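Local structure of redox-sensing transcriptional repressor Rex (Thermoanaerobacter ethanolicus, 3WG9) at residues Ser8-Val11 with Ile12-Pro16. The protein probably represses transcription as a DNA-binding homodimer whose activity follows the cellular balance of NADH and NAD(+). Residues are numbered along the deposited sequence; the frame is centred on the assembly and turned at random.
Sequences SMAV and IRRLP
The N-capped first turns of helix 9-27, in the DNA-binding part of this winged-helix repressor, hold the contact between Ser8-Val11 and Ile12-Pro16. Ser8 is the N-cap: its OG accepts from Val11 N at 3.3 Å, while its carbonyl O takes Ile12 N at 3.0 Å. Met9 O receives Arg13 N at 2.9 Å; the next amide, Arg14 N, makes only weak bonds to Ala10 O and Val11 O. Bends at chi2 (-60°) and chi3 (-63°) turn the end of Met9 along the helix toward Arg13. Its CE sits over one face of the Arg13 guanidinium, offset toward the rim, 3.6 Å from Arg13 CZ, and Met9 SD lies 3.9 Å from Ile12 CD1. Arg14 turns back at chi3 (-72°), laying the rim of its guanidinium over Ala10 O with Arg14 NH2 3.6 Å from Val11 CG2. An alanine in place of Arg14 would probably uncover Ala10 O and Val11 CG2 and leave Asp52 on helix 46-54, the salt-bridge partner of Arg14 NE, without its mate. Arg13 pairs instead with Glu191, on strand 189-192, outermost in this chain's Rossmann sheet. Leu15 packs on helix 68-78, and Met9 and Ile12 meet Arg205 and Tyr204, respectively, on helix 195-214 of the second subunit.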
loop_
_atom_site.group_PDB
_atom_site.type_symbol
_atom_site.label_atom_id
_atom_site.label_comp_id
_atom_site.label_asym_id
_atom_site.label_seq_id
_atom_site.Cartn_x
_atom_site.Cartn_y
_atom_site.Cartn_z
ATOM N N SER B 8 3.182 -19.535 0.922
ATOM C CA SER B 8 1.883 -18.875 0.699
ATOM C C SER B 8 2.015 -17.347 0.743
ATOM O O SER B 8 2.931 -16.790 1.373
ATOM C CB SER B 8 0.875 -19.326 1.743
ATOM O OG SER B 8 1.038 -18.567 2.920
ATOM N N MET B 9 1.141 -16.681 0.006
ATOM C CA MET B 9 1.132 -15.227 -0.058
ATOM C C MET B 9 0.825 -14.619 1.350
ATOM O O MET B 9 1.310 -13.549 1.694
ATOM C CB MET B 9 0.092 -14.756 -1.088
ATOM C CG MET B 9 0.607 -14.783 -2.546
ATOM S SD MET B 9 2.069 -13.713 -2.747
ATOM C CE MET B 9 1.513 -12.055 -2.397
ATOM N N ALA B 10 0.067 -15.316 2.193
ATOM C CA ALA B 10 -0.253 -14.730 3.497
ATOM C C ALA B 10 1.070 -14.619 4.239
ATOM O O ALA B 10 1.373 -13.602 4.880
ATOM C CB ALA B 10 -1.249 -15.669 4.292
ATOM N N VAL B 11 1.900 -15.662 4.131
ATOM C CA VAL B 11 3.235 -15.595 4.734
ATOM C C VAL B 11 4.100 -14.512 4.109
ATOM O O VAL B 11 4.730 -13.707 4.805
ATOM C CB VAL B 11 4.017 -16.973 4.635
ATOM C CG1 VAL B 11 5.490 -16.815 5.078
ATOM C CG2 VAL B 11 3.330 -18.082 5.440
ATOM N N ILE B 12 4.173 -14.501 2.793
ATOM C CA ILE B 12 5.067 -13.539 2.075
ATOM C C ILE B 12 4.683 -12.119 2.463
ATOM O O ILE B 12 5.541 -11.281 2.639
ATOM C CB ILE B 12 4.937 -13.749 0.563
ATOM C CG1 ILE B 12 5.565 -15.091 0.191
ATOM C CG2 ILE B 12 5.578 -12.535 -0.308
ATOM C CD1 ILE B 12 5.157 -15.522 -1.300
ATOM N N ARG B 13 3.395 -11.827 2.630
ATOM C CA ARG B 13 3.010 -10.449 2.977
ATOM C C ARG B 13 3.309 -10.062 4.422
ATOM O O ARG B 13 3.412 -8.886 4.727
ATOM C CB ARG B 13 1.508 -10.189 2.744
ATOM C CG ARG B 13 1.158 -10.275 1.211
ATOM C CD ARG B 13 -0.130 -9.533 0.858
ATOM N NE ARG B 13 -0.438 -9.669 -0.568
ATOM C CZ ARG B 13 0.114 -8.899 -1.516
ATOM N NH1 ARG B 13 1.043 -7.967 -1.217
ATOM N NH2 ARG B 13 -0.308 -9.027 -2.760
ATOM N N ARG B 14 3.501 -11.035 5.319
ATOM C CA ARG B 14 3.988 -10.661 6.650
ATOM C C ARG B 14 5.470 -10.368 6.673
ATOM O O ARG B 14 5.956 -9.641 7.573
ATOM C CB ARG B 14 3.718 -11.775 7.675
ATOM C CG ARG B 14 2.220 -11.909 7.966
ATOM C CD ARG B 14 1.926 -12.921 9.127
ATOM N NE ARG B 14 2.149 -14.326 8.763
ATOM C CZ ARG B 14 1.223 -15.155 8.328
ATOM N NH1 ARG B 14 -0.034 -14.726 8.137
ATOM N NH2 ARG B 14 1.548 -16.408 8.052
ATOM N N LEU B 15 6.232 -10.987 5.779
ATOM C CA LEU B 15 7.710 -10.825 5.864
ATOM C C LEU B 15 8.233 -9.392 5.783
ATOM O O LEU B 15 9.182 -9.040 6.490
ATOM C CB LEU B 15 8.454 -11.716 4.836
ATOM C CG LEU B 15 8.173 -13.239 4.923
ATOM C CD1 LEU B 15 8.785 -14.012 3.752
ATOM C CD2 LEU B 15 8.763 -13.809 6.264
ATOM N N PRO B 16 7.721 -8.576 4.831
ATOM C CA PRO B 16 8.166 -7.173 4.854
ATOM C C PRO B 16 7.781 -6.418 6.127
ATOM O O PRO B 16 8.505 -5.501 6.491
ATOM C CB PRO B 16 7.531 -6.548 3.591
ATOM C CG PRO B 16 7.192 -7.809 2.720
ATOM C CD PRO B 16 6.782 -8.837 3.737
#